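Long-range contacts in Tol-Pal system protein TolB (Acinetobacter baumannii, PDB 7MX5), which probably acts as the periplasmic component of the Tol-Pal system, which helps the outer membrane invaginate during cell division and keeps it intact: residues 26-31 against 110-114; 39-43 against 122-126; 68-74 against 86-92; 115-119 against 130-134. One frame throughout, in Å; residues are numbered along the deposited sequence.

Contact 1 of 4, residues 26-31 against 110-114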
loop_
_atom_site.group_PDB
_atom_site.type_symbol
_atom_site.label_atom_id
_atom_site.label_comp_id
_atom_site.label_asym_id
_atom_site.label_seq_id
_atom_site.Cartn_x
_atom_site.Cartn_y
_atom_site.Cartn_z
ATOM N N ASN A 26 -21.558 14.468 -11.358
ATOM C CA ASN A 26 -21.755 14.528 -9.916
ATOM C C ASN A 26 -20.504 14.960 -9.166
ATOM O O ASN A 26 -20.513 14.977 -7.931
ATOM C CB ASN A 26 -22.209 13.158 -9.401
ATOM C CG ASN A 26 -23.238 13.257 -8.297
ATOM O OD1 ASN A 26 -23.781 14.329 -8.030
ATOM N ND2 ASN A 26 -23.509 12.135 -7.641
ATOM N N GLY A 27 -19.439 15.323 -9.875
ATOM C CA GLY A 27 -18.126 15.417 -9.274
ATOM C C GLY A 27 -17.308 14.157 -9.424
ATOM O O GLY A 27 -16.325 13.977 -8.697
ATOM N N LEU A 28 -17.687 13.280 -10.355
ATOM C CA LEU A 28 -17.062 11.972 -10.501
ATOM C C LEU A 28 -15.812 12.039 -11.368
ATOM O O LEU A 28 -14.747 11.550 -10.975
ATOM C CB LEU A 28 -18.075 10.988 -11.095
ATOM C CG LEU A 28 -17.831 9.477 -11.042
ATOM C CD1 LEU A 28 -16.956 9.001 -12.196
ATOM C CD2 LEU A 28 -17.227 9.083 -9.714
ATOM N N TYR A 29 -15.928 12.636 -12.554
ATOM C CA TYR A 29 -14.825 12.599 -13.507
ATOM C C TYR A 29 -13.558 13.323 -13.045
ATOM O O TYR A 29 -12.469 12.875 -13.442
ATOM C CB TYR A 29 -15.308 13.122 -14.873
ATOM C CG TYR A 29 -15.223 14.619 -15.095
ATOM C CD1 TYR A 29 -14.044 15.218 -15.528
ATOM C CD2 TYR A 29 -16.333 15.428 -14.904
ATOM C CE1 TYR A 29 -13.971 16.582 -15.736
ATOM C CE2 TYR A 29 -16.270 16.792 -15.109
ATOM C CZ TYR A 29 -15.088 17.364 -15.525
ATOM O OH TYR A 29 -15.025 18.722 -15.734
ATOM N N PRO A 30 -13.600 14.404 -12.252
ATOM C CA PRO A 30 -12.328 14.944 -11.741
ATOM C C PRO A 30 -11.572 13.954 -10.874
ATOM O O PRO A 30 -10.335 13.940 -10.898
ATOM C CB PRO A 30 -12.752 16.185 -10.942
ATOM C CG PRO A 30 -14.109 16.516 -11.399
ATOM C CD PRO A 30 -14.743 15.258 -11.881
ATOM N N ILE A 31 -12.282 13.120 -10.112
ATOM C CA ILE A 31 -11.622 12.076 -9.335
ATOM C C ILE A 31 -10.968 11.058 -10.262
ATOM O O ILE A 31 -9.843 10.604 -10.015
ATOM C CB ILE A 31 -12.628 11.410 -8.379
ATOM C CG1 ILE A 31 -13.090 12.403 -7.312
ATOM C CG2 ILE A 31 -12.020 10.172 -7.734
ATOM C CD1 ILE A 31 -14.257 11.910 -6.483
ATOM N N ILE A 110 -19.186 8.466 -3.614
ATOM C CA ILE A 110 -18.729 9.003 -4.891
ATOM C C ILE A 110 -17.236 8.778 -5.099
ATOM O O ILE A 110 -16.798 8.478 -6.212
ATOM C CB ILE A 110 -19.101 10.500 -4.970
ATOM C CG1 ILE A 110 -18.474 11.161 -6.196
ATOM C CG2 ILE A 110 -18.708 11.223 -3.688
ATOM C CD1 ILE A 110 -19.235 10.904 -7.470
ATOM N N ARG A 111 -16.428 8.914 -4.043
ATOM C CA ARG A 111 -14.990 8.708 -4.189
ATOM C C ARG A 111 -14.661 7.253 -4.496
ATOM O O ARG A 111 -13.720 6.978 -5.250
ATOM C CB ARG A 111 -14.259 9.169 -2.927
ATOM C CG ARG A 111 -14.068 10.676 -2.843
ATOM C CD ARG A 111 -12.889 11.045 -1.950
ATOM N NE ARG A 111 -11.614 11.013 -2.658
ATOM C CZ ARG A 111 -11.243 11.884 -3.587
ATOM N NH1 ARG A 111 -12.025 12.888 -3.950
ATOM N NH2 ARG A 111 -10.052 11.748 -4.165
ATOM N N GLN A 112 -15.420 6.311 -3.931
ATOM C CA GLN A 112 -15.202 4.904 -4.249
ATOM C C GLN A 112 -15.615 4.583 -5.680
ATOM O O GLN A 112 -15.018 3.704 -6.311
ATOM C CB GLN A 112 -15.957 4.015 -3.258
ATOM C CG GLN A 112 -17.467 4.030 -3.430
ATOM C CD GLN A 112 -18.137 2.778 -2.900
ATOM O OE1 GLN A 112 -18.037 2.461 -1.714
ATOM N NE2 GLN A 112 -18.829 2.062 -3.778
ATOM N N ALA A 113 -16.616 5.288 -6.211
ATOM C CA ALA A 113 -17.055 5.032 -7.579
ATOM C C ALA A 113 -16.016 5.504 -8.586
ATOM O O ALA A 113 -15.756 4.821 -9.585
ATOM C CB ALA A 113 -18.401 5.710 -7.836
ATOM N N GLY A 114 -15.410 6.667 -8.344
ATOM C CA GLY A 114 -14.364 7.142 -9.234
ATOM C C GLY A 114 -13.143 6.246 -9.222
ATOM O O GLY A 114 -12.515 6.022 -10.259
#

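Contact 2 of 4, residues 39-43 against 122-126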
loop_
_atom_site.group_PDB
_atom_site.type_symbol
_atom_site.label_atom_id
_atom_site.label_comp_id
_atom_site.label_asym_id
_atom_site.label_seq_id
_atom_site.Cartn_x
_atom_site.Cartn_y
_atom_site.Cartn_z
ATOM N N SER A 39 -1.523 7.216 -11.662
ATOM C CA SER A 39 -1.371 5.799 -11.964
ATOM C C SER A 39 0.080 5.376 -12.146
ATOM O O SER A 39 0.359 4.172 -12.146
ATOM C CB SER A 39 -2.158 5.448 -13.229
ATOM O OG SER A 39 -1.561 6.032 -14.376
ATOM N N GLY A 40 1.003 6.322 -12.305
ATOM C CA GLY A 40 2.383 5.991 -12.590
ATOM C C GLY A 40 2.645 5.487 -13.990
ATOM O O GLY A 40 3.802 5.204 -14.321
ATOM N N ARG A 41 1.611 5.368 -14.823
ATOM C CA ARG A 41 1.755 4.869 -16.181
ATOM C C ARG A 41 1.056 5.724 -17.226
ATOM O O ARG A 41 1.248 5.475 -18.421
ATOM C CB ARG A 41 1.215 3.434 -16.286
ATOM C CG ARG A 41 2.243 2.353 -16.010
ATOM C CD ARG A 41 1.845 1.050 -16.680
ATOM N NE ARG A 41 1.282 1.272 -18.007
ATOM C CZ ARG A 41 1.369 0.414 -19.013
ATOM N NH1 ARG A 41 1.991 -0.746 -18.880
ATOM N NH2 ARG A 41 0.817 0.725 -20.182
ATOM N N PHE A 42 0.250 6.706 -16.826
ATOM C CA PHE A 42 -0.497 7.518 -17.774
ATOM C C PHE A 42 -0.629 8.936 -17.241
ATOM O O PHE A 42 -0.378 9.210 -16.065
ATOM C CB PHE A 42 -1.892 6.940 -18.042
ATOM C CG PHE A 42 -1.886 5.523 -18.531
ATOM C CD1 PHE A 42 -1.686 5.240 -19.872
ATOM C CD2 PHE A 42 -2.092 4.474 -17.652
ATOM C CE1 PHE A 42 -1.684 3.937 -20.325
ATOM C CE2 PHE A 42 -2.090 3.169 -18.099
ATOM C CZ PHE A 42 -1.887 2.899 -19.437
ATOM N N THR A 43 -1.025 9.837 -18.135
ATOM C CA THR A 43 -1.478 11.173 -17.784
ATOM C C THR A 43 -2.871 11.379 -18.364
ATOM O O THR A 43 -3.270 10.712 -19.323
ATOM C CB THR A 43 -0.525 12.259 -18.305
ATOM O OG1 THR A 43 -0.660 12.376 -19.727
ATOM C CG2 THR A 43 0.919 11.920 -17.959
ATOM N N TYR A 122 -7.516 1.423 -15.828
ATOM C CA TYR A 122 -6.138 0.964 -15.691
ATOM C C TYR A 122 -5.989 -0.483 -16.145
ATOM O O TYR A 122 -5.045 -0.824 -16.866
ATOM C CB TYR A 122 -5.688 1.126 -14.239
ATOM C CG TYR A 122 -4.237 0.788 -13.974
ATOM C CD1 TYR A 122 -3.250 1.758 -14.077
ATOM C CD2 TYR A 122 -3.860 -0.494 -13.599
ATOM C CE1 TYR A 122 -1.925 1.457 -13.827
ATOM C CE2 TYR A 122 -2.537 -0.806 -13.348
ATOM C CZ TYR A 122 -1.574 0.174 -13.463
ATOM O OH TYR A 122 -0.255 -0.130 -13.213
ATOM N N GLN A 123 -6.920 -1.349 -15.735
ATOM C CA GLN A 123 -6.838 -2.757 -16.108
ATOM C C GLN A 123 -7.049 -2.948 -17.606
ATOM O O GLN A 123 -6.432 -3.828 -18.218
ATOM C CB GLN A 123 -7.861 -3.566 -15.313
ATOM C CG GLN A 123 -7.714 -5.070 -15.451
ATOM C CD GLN A 123 -8.584 -5.826 -14.470
ATOM O OE1 GLN A 123 -9.807 -5.857 -14.605
ATOM N NE2 GLN A 123 -7.958 -6.441 -13.474
ATOM N N ALA A 124 -7.914 -2.135 -18.213
ATOM C CA ALA A 124 -8.175 -2.263 -19.641
ATOM C C ALA A 124 -6.996 -1.807 -20.492
ATOM O O ALA A 124 -6.898 -2.207 -21.656
ATOM C CB ALA A 124 -9.427 -1.472 -20.020
ATOM N N LEU A 125 -6.102 -0.987 -19.940
ATOM C CA LEU A 125 -4.972 -0.458 -20.693
ATOM C C LEU A 125 -3.669 -1.194 -20.426
ATOM O O LEU A 125 -2.795 -1.216 -21.299
ATOM C CB LEU A 125 -4.778 1.028 -20.377
ATOM C CG LEU A 125 -5.910 1.958 -20.815
ATOM C CD1 LEU A 125 -5.656 3.370 -20.331
ATOM C CD2 LEU A 125 -6.068 1.929 -22.323
ATOM N N THR A 126 -3.512 -1.792 -19.244
ATOM C CA THR A 126 -2.286 -2.486 -18.883
ATOM C C THR A 126 -2.466 -3.972 -18.618
ATOM O O THR A 126 -1.467 -4.700 -18.612
ATOM C CB THR A 126 -1.653 -1.851 -17.634
ATOM O OG1 THR A 126 -2.289 -2.368 -16.459
ATOM C CG2 THR A 126 -1.808 -0.339 -17.663
#

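Contact 3 of 4, residues 68-74 against 86-92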
loop_
_atom_site.group_PDB
_atom_site.type_symbol
_atom_site.label_atom_id
_atom_site.label_comp_id
_atom_site.label_asym_id
_atom_site.label_seq_id
_atom_site.Cartn_x
_atom_site.Cartn_y
_atom_site.Cartn_z
ATOM N N ILE A 68 -3.887 11.921 -29.282
ATOM C CA ILE A 68 -4.576 11.338 -28.135
ATOM C C ILE A 68 -4.938 9.898 -28.484
ATOM O O ILE A 68 -5.679 9.678 -29.454
ATOM C CB ILE A 68 -5.828 12.143 -27.758
ATOM C CG1 ILE A 68 -5.503 13.638 -27.696
ATOM C CG2 ILE A 68 -6.396 11.651 -26.436
ATOM C CD1 ILE A 68 -4.743 14.051 -26.454
ATOM N N PRO A 69 -4.449 8.904 -27.741
ATOM C CA PRO A 69 -4.769 7.510 -28.072
ATOM C C PRO A 69 -5.993 6.968 -27.347
ATOM O O PRO A 69 -6.634 6.032 -27.836
ATOM C CB PRO A 69 -3.500 6.756 -27.654
ATOM C CG PRO A 69 -2.868 7.612 -26.590
ATOM C CD PRO A 69 -3.423 9.011 -26.691
ATOM N N TYR A 70 -6.332 7.532 -26.188
ATOM C CA TYR A 70 -7.406 7.002 -25.357
ATOM C C TYR A 70 -8.332 8.127 -24.922
ATOM O O TYR A 70 -7.869 9.181 -24.471
ATOM C CB TYR A 70 -6.840 6.273 -24.133
ATOM C CG TYR A 70 -5.837 5.198 -24.487
ATOM C CD1 TYR A 70 -6.216 4.091 -25.236
ATOM C CD2 TYR A 70 -4.514 5.292 -24.080
ATOM C CE1 TYR A 70 -5.304 3.106 -25.567
ATOM C CE2 TYR A 70 -3.593 4.312 -24.406
ATOM C CZ TYR A 70 -3.994 3.221 -25.149
ATOM O OH TYR A 70 -3.083 2.242 -25.475
ATOM N N VAL A 71 -9.637 7.898 -25.058
ATOM C CA VAL A 71 -10.661 8.868 -24.689
ATOM C C VAL A 71 -11.685 8.181 -23.798
ATOM O O VAL A 71 -12.110 7.054 -24.079
ATOM C CB VAL A 71 -11.347 9.477 -25.932
ATOM C CG1 VAL A 71 -12.321 10.574 -25.521
ATOM C CG2 VAL A 71 -10.311 10.012 -26.908
ATOM N N VAL A 72 -12.083 8.861 -22.724
ATOM C CA VAL A 72 -13.046 8.340 -21.760
ATOM C C VAL A 72 -14.276 9.237 -21.774
ATOM O O VAL A 72 -14.156 10.465 -21.681
ATOM C CB VAL A 72 -12.446 8.262 -20.344
ATOM C CG1 VAL A 72 -13.500 7.813 -19.342
ATOM C CG2 VAL A 72 -11.252 7.325 -20.325
ATOM N N THR A 73 -15.451 8.626 -21.890
ATOM C CA THR A 73 -16.718 9.339 -21.865
ATOM C C THR A 73 -17.605 8.760 -20.771
ATOM O O THR A 73 -17.388 7.643 -20.295
ATOM C CB THR A 73 -17.433 9.255 -23.220
ATOM O OG1 THR A 73 -17.330 7.921 -23.733
ATOM C CG2 THR A 73 -16.797 10.218 -24.209
ATOM N N GLY A 74 -18.612 9.533 -20.369
ATOM C CA GLY A 74 -19.474 9.100 -19.287
ATOM C C GLY A 74 -20.786 9.847 -19.247
ATOM O O GLY A 74 -20.915 10.957 -19.774
ATOM N N HIS A 86 -22.598 5.630 -16.439
ATOM C CA HIS A 86 -22.356 4.864 -17.656
ATOM C C HIS A 86 -21.114 5.450 -18.310
ATOM O O HIS A 86 -21.150 6.575 -18.818
ATOM C CB HIS A 86 -23.561 4.922 -18.592
ATOM C CG HIS A 86 -23.421 4.063 -19.810
ATOM N ND1 HIS A 86 -24.216 4.217 -20.926
ATOM C CD2 HIS A 86 -22.577 3.042 -20.089
ATOM C CE1 HIS A 86 -23.868 3.329 -21.838
ATOM N NE2 HIS A 86 -22.876 2.602 -21.355
ATOM N N TYR A 87 -20.015 4.700 -18.288
ATOM C CA TYR A 87 -18.738 5.193 -18.777
ATOM C C TYR A 87 -18.171 4.248 -19.826
ATOM O O TYR A 87 -18.481 3.053 -19.847
ATOM C CB TYR A 87 -17.729 5.375 -17.631
ATOM C CG TYR A 87 -17.337 4.093 -16.930
ATOM C CD1 TYR A 87 -18.110 3.580 -15.897
ATOM C CD2 TYR A 87 -16.184 3.405 -17.290
ATOM C CE1 TYR A 87 -17.753 2.413 -15.249
ATOM C CE2 TYR A 87 -15.820 2.237 -16.647
ATOM C CZ TYR A 87 -16.607 1.746 -15.628
ATOM O OH TYR A 87 -16.249 0.584 -14.984
ATOM N N GLN A 88 -17.333 4.803 -20.700
ATOM C CA GLN A 88 -16.701 4.042 -21.768
ATOM C C GLN A 88 -15.228 4.409 -21.852
ATOM O O GLN A 88 -14.806 5.489 -21.430
ATOM C CB GLN A 88 -17.374 4.293 -23.125
ATOM C CG GLN A 88 -18.841 3.916 -23.184
ATOM C CD GLN A 88 -19.487 4.305 -24.499
ATOM O OE1 GLN A 88 -19.281 5.411 -25.001
ATOM N NE2 GLN A 88 -20.273 3.397 -25.063
ATOM N N LEU A 89 -14.446 3.485 -22.406
ATOM C CA LEU A 89 -13.035 3.704 -22.703
ATOM C C LEU A 89 -12.810 3.357 -24.165
ATOM O O LEU A 89 -13.025 2.211 -24.571
ATOM C CB LEU A 89 -12.136 2.858 -21.798
ATOM C CG LEU A 89 -10.632 2.919 -22.079
ATOM C CD1 LEU A 89 -10.143 4.360 -22.116
ATOM C CD2 LEU A 89 -9.857 2.113 -21.049
ATOM N N TYR A 90 -12.385 4.340 -24.953
ATOM C CA TYR A 90 -12.281 4.198 -26.400
ATOM C C TYR A 90 -10.818 4.159 -26.817
ATOM O O TYR A 90 -10.062 5.094 -26.534
ATOM C CB TYR A 90 -13.007 5.337 -27.113
ATOM C CG TYR A 90 -13.196 5.097 -28.593
ATOM C CD1 TYR A 90 -14.199 4.256 -29.056
ATOM C CD2 TYR A 90 -12.370 5.707 -29.528
ATOM C CE1 TYR A 90 -14.377 4.031 -30.406
ATOM C CE2 TYR A 90 -12.540 5.488 -30.882
ATOM C CZ TYR A 90 -13.545 4.649 -31.315
ATOM O OH TYR A 90 -13.721 4.425 -32.662
ATOM N N ASP A 91 -10.429 3.079 -27.494
ATOM C CA ASP A 91 -9.124 2.993 -28.137
ATOM C C ASP A 91 -9.213 3.670 -29.500
ATOM O O ASP A 91 -9.995 3.246 -30.357
ATOM C CB ASP A 91 -8.698 1.531 -28.273
ATOM C CG ASP A 91 -7.253 1.374 -28.723
ATOM O OD1 ASP A 91 -6.864 1.973 -29.748
ATOM O OD2 ASP A 91 -6.503 0.638 -28.049
ATOM N N VAL A 92 -8.416 4.719 -29.700
ATOM C CA VAL A 92 -8.537 5.516 -30.917
ATOM C C VAL A 92 -7.856 4.826 -32.094
ATOM O O VAL A 92 -8.411 4.774 -33.199
ATOM C CB VAL A 92 -7.976 6.930 -30.679
ATOM C CG1 VAL A 92 -7.512 7.557 -31.988
ATOM C CG2 VAL A 92 -9.021 7.803 -30.005
#

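Contact 4 of 4, residues 115-119 against 130-134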
loop_
_atom_site.group_PDB
_atom_site.type_symbol
_atom_site.label_atom_id
_atom_site.label_comp_id
_atom_site.label_asym_id
_atom_site.label_seq_id
_atom_site.Cartn_x
_atom_site.Cartn_y
_atom_site.Cartn_z
ATOM N N HIS A 115 -12.793 5.716 -8.048
ATOM C CA HIS A 115 -11.674 4.787 -7.967
ATOM C C HIS A 115 -11.988 3.472 -8.670
ATOM O O HIS A 115 -11.083 2.834 -9.218
ATOM C CB HIS A 115 -11.303 4.541 -6.504
ATOM C CG HIS A 115 -10.815 5.767 -5.794
ATOM N ND1 HIS A 115 -10.197 6.811 -6.449
ATOM C CD2 HIS A 115 -10.855 6.115 -4.485
ATOM C CE1 HIS A 115 -9.878 7.749 -5.576
ATOM N NE2 HIS A 115 -10.265 7.351 -4.377
ATOM N N MET A 116 -13.257 3.056 -8.670
ATOM C CA MET A 116 -13.640 1.848 -9.394
ATOM C C MET A 116 -13.546 2.060 -10.899
ATOM O O MET A 116 -13.023 1.207 -11.626
ATOM C CB MET A 116 -15.053 1.421 -8.999
ATOM C CG MET A 116 -15.153 0.786 -7.623
ATOM S SD MET A 116 -16.771 1.031 -6.868
ATOM C CE MET A 116 -17.449 -0.625 -6.970
ATOM N N VAL A 117 -14.056 3.195 -11.385
ATOM C CA VAL A 117 -13.954 3.513 -12.807
ATOM C C VAL A 117 -12.493 3.589 -13.229
ATOM O O VAL A 117 -12.101 3.046 -14.270
ATOM C CB VAL A 117 -14.701 4.823 -13.115
ATOM C CG1 VAL A 117 -14.453 5.256 -14.551
ATOM C CG2 VAL A 117 -16.191 4.659 -12.851
ATOM N N SER A 118 -11.664 4.254 -12.423
ATOM C CA SER A 118 -10.243 4.356 -12.737
ATOM C C SER A 118 -9.553 3.001 -12.665
ATOM O O SER A 118 -8.624 2.740 -13.441
ATOM C CB SER A 118 -9.569 5.345 -11.789
ATOM O OG SER A 118 -10.290 6.564 -11.728
ATOM N N ASP A 119 -9.980 2.134 -11.745
ATOM C CA ASP A 119 -9.413 0.791 -11.674
ATOM C C ASP A 119 -9.715 0.002 -12.941
ATOM O O ASP A 119 -8.871 -0.763 -13.423
ATOM C CB ASP A 119 -9.950 0.055 -10.446
ATOM C CG ASP A 119 -9.128 0.320 -9.200
ATOM O OD1 ASP A 119 -8.227 1.183 -9.250
ATOM O OD2 ASP A 119 -9.383 -0.336 -8.168
ATOM N N GLY A 130 -6.212 -2.443 -11.177
ATOM C CA GLY A 130 -5.979 -1.134 -10.610
ATOM C C GLY A 130 -5.995 -1.156 -9.094
ATOM O O GLY A 130 -6.598 -2.021 -8.458
ATOM N N ASP A 131 -5.307 -0.177 -8.502
ATOM C CA ASP A 131 -5.194 -0.094 -7.051
ATOM C C ASP A 131 -5.645 1.260 -6.514
ATOM O O ASP A 131 -5.288 1.621 -5.387
ATOM C CB ASP A 131 -3.761 -0.389 -6.602
ATOM C CG ASP A 131 -3.559 -1.842 -6.223
ATOM O OD1 ASP A 131 -4.566 -2.561 -6.052
ATOM O OD2 ASP A 131 -2.393 -2.268 -6.096
ATOM N N PHE A 132 -6.417 2.021 -7.294
ATOM C CA PHE A 132 -6.980 3.262 -6.773
ATOM C C PHE A 132 -8.020 2.974 -5.699
ATOM O O PHE A 132 -8.124 3.712 -4.712
ATOM C CB PHE A 132 -7.578 4.084 -7.912
ATOM C CG PHE A 132 -6.616 4.336 -9.032
ATOM C CD1 PHE A 132 -5.488 5.112 -8.828
ATOM C CD2 PHE A 132 -6.827 3.785 -10.285
ATOM C CE1 PHE A 132 -4.595 5.341 -9.851
ATOM C CE2 PHE A 132 -5.937 4.012 -11.315
ATOM C CZ PHE A 132 -4.819 4.791 -11.097
ATOM N N SER A 133 -8.797 1.910 -5.874
ATOM C CA SER A 133 -9.585 1.369 -4.783
ATOM C C SER A 133 -8.677 0.587 -3.843
ATOM O O SER A 133 -7.698 -0.035 -4.265
ATOM C CB SER A 133 -10.702 0.468 -5.310
ATOM O OG SER A 133 -11.517 1.157 -6.242
ATOM N N GLY A 134 -9.003 0.630 -2.559
ATOM C CA GLY A 134 -8.186 0.017 -1.533
ATOM C C GLY A 134 -7.844 1.001 -0.433
ATOM O O GLY A 134 -8.065 2.206 -0.536
HETATM O O HOH W 1 -8.708 -3.455 -11.982
#

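Contact 1 of 4, residues 26-31 against 110-114
Leu28 reaches across to the start of helix 110-126, where its CD2 methyl lies 3.5 Å from Ile110 CD1, 4.0 Å from Ala113 CB and only 3.3 Å from the backbone N of Gly114. Ile31, three residues further on, adds the second half of the interface: its CG2 packs 4.1 Å from Gly114 CA, and its CD1 sits 4.3 Å from Ile110 CG1. Gly114 suits this spot because a CB there would clash with Ile31 CG2 and crowd Leu28 CD2; without one, the CA atoms of Ile31 and Gly114 approach to 5.6 Å. Branched Ile110 fills the gap between Leu28 and Ile31. At the margin, Arg111 NH1 rests 3.5 Å from Ile31 CD1, while NH2 of the same guanidinium forms a salt bridge with Asp158. Leu28 also touches Phe22 and Ile76. The loop and first turn of helix 29-37 thus pack on the first turns of helix 110-126, closely at Gly114, as two helices lying against the sheet of the alpha/beta amino-terminal domain.

Contact 2 of 4, residues 39-43 against 122-126
An ST turn shapes the loop that leaves helix 29-37 for strand 43-45, and this loop packs on the C-terminal turn of helix 110-126. Ser39 OG accepts from Arg41 N at 3.3 Å and, weakly, from Phe42 N at 3.1 Å, and it also bonds to Leu36 O. Gly40, with its positive phi, suits the bend between them. The turn sends Phe42 toward the helix. Leu125 CD1 makes a CH-pi contact over the face of its ring, 4.1 Å from the Phe42 centroid, and Phe42 CZ comes within 3.6 Å of Leu125 CB. At the ring edge, Thr126 CG2 lies 3.5 Å from Phe42 CE2, and Tyr122 CD1 lies 4.4 Å from the same CE2 atom. The Tyr122 ring also packs against Ser39, with CD1 3.9 Å from Ser39 CB. Thr126 serves two roles: its methyl sits over one face of the Arg41 guanidinium, 3.5 Å from Arg41 NE, while its OG1 bonds to Tyr122 O at 3.2 Å and to the backbone of Ile128. The hydrogen bonds of Ser39 and Thr126 stay within their own segments or go to residues just beside them, so the two segments meet through apolar and aromatic packing, with the flat guanidinium laid across a methyl.

Contact 3 of 4, residues 68-74 against 86-92
Val72 and Leu89 form the apolar centre, with Val72 CG2 3.6 Å from Leu89 CD1 and Tyr70 CB adding a looser contact at 4.3 Å to the same Leu89 CD1. Beta-branched valines suit an extended backbone, and on the other face Val71 CG2 meets Val92 CG2 at 4.0 Å. The strands run antiparallel, their axes at 166°. Val71 and Tyr90 form a hydrogen-bonded pair (Val71 N to Tyr90 O 3.2 Å, Tyr90 N to Val71 O 2.9 Å), as do Thr73 and Gln88 (Thr73 N to Gln88 O 3.2 Å, Gln88 N to Thr73 O 2.9 Å). Beyond the strand ends, Val92 N donates to Pro69 O at 2.9 Å. Gly74 CA comes within 4.0 Å of Tyr87 CA and makes a CA-H...O contact with His86 O at 3.1 Å. Farther out, Thr73 OG1 gives Gln88 OE1 a weak hydrogen bond at 3.4 Å, while Gln88 NE2 serves Asn56 and Asn100. The Tyr70 ring turns its edge to Asp91, with Tyr70 CE1 3.7 Å from Asp91 OD2; Asp91 OD1 is hydrogen-bonded to the backbone N of Lys94. This beta hairpin lies inside the mixed sheet, between strands 16-19 and 96-105; helix 110-126 packs on the face bearing Tyr70, Val72 and Tyr87, and helix 60-65 touches Val71 and Val92 on the other.

Contact 4 of 4, residues 115-119 against 130-134
Asp119, on helix 110-126, uses its carboxylate to hold the amides of Phe132 and Ser133. OD1 accepts from Phe132 N at 2.8 Å, while Ser133 N donates to OD2 at 3.3 Å and, weakly, to OD1 at 3.5 Å. Asp131 N is near OD1, at 3.3 Å, but badly angled. Ser133 OG adds a weak bond to Asp119 OD2 at 3.2 Å. Two oxygens on a short side chain suit Asp119 to serve neighbouring amides. Gly130 N is satisfied by a water, 2.8 Å away, which in turn donates to Asp119 O at 3.1 Å. A CB on Gly130 would collide with Asp119 OD1. The Phe132 ring packs on Ser118, CD2 to CB 3.5 Å. Phe132 O sits over a face of the His115 ring, 3.6 Å from CG, while bonding to Thr157. His115 ND1 bonds to Asp35; Ser118 OG bonds to Gly114 O and also to Asp35. A mid-helix aspartate thus binds the linker 130-134, which leads from the alpha/beta amino-terminal domain into strand 135-141 of the beta-propeller.

How the contacts relate
Helix 110-126 is the common element: contacts 1, 4 and 2 follow one another along it, and contact 3 supplies strands of the sheet beneath. Centres of contacts 1 and 4 lie 11 Å apart, as do those of contacts 4 and 2. Ile31 CG2 meets His115 CE1 at 3.9 Å, linking 1 to 4, and Ser39 CB meets Phe132 CZ at 3.5 Å, linking 2 to 4. The hairpin joins contact 2 through Leu125 CD2 and Tyr70 CE1 at 3.5 Å, and contact 4 through Tyr87 CE1 and Val117 CG2 at 3.6 Å. Contacts 1 and 3 remain separate, with nearest atoms about 6 Å apart.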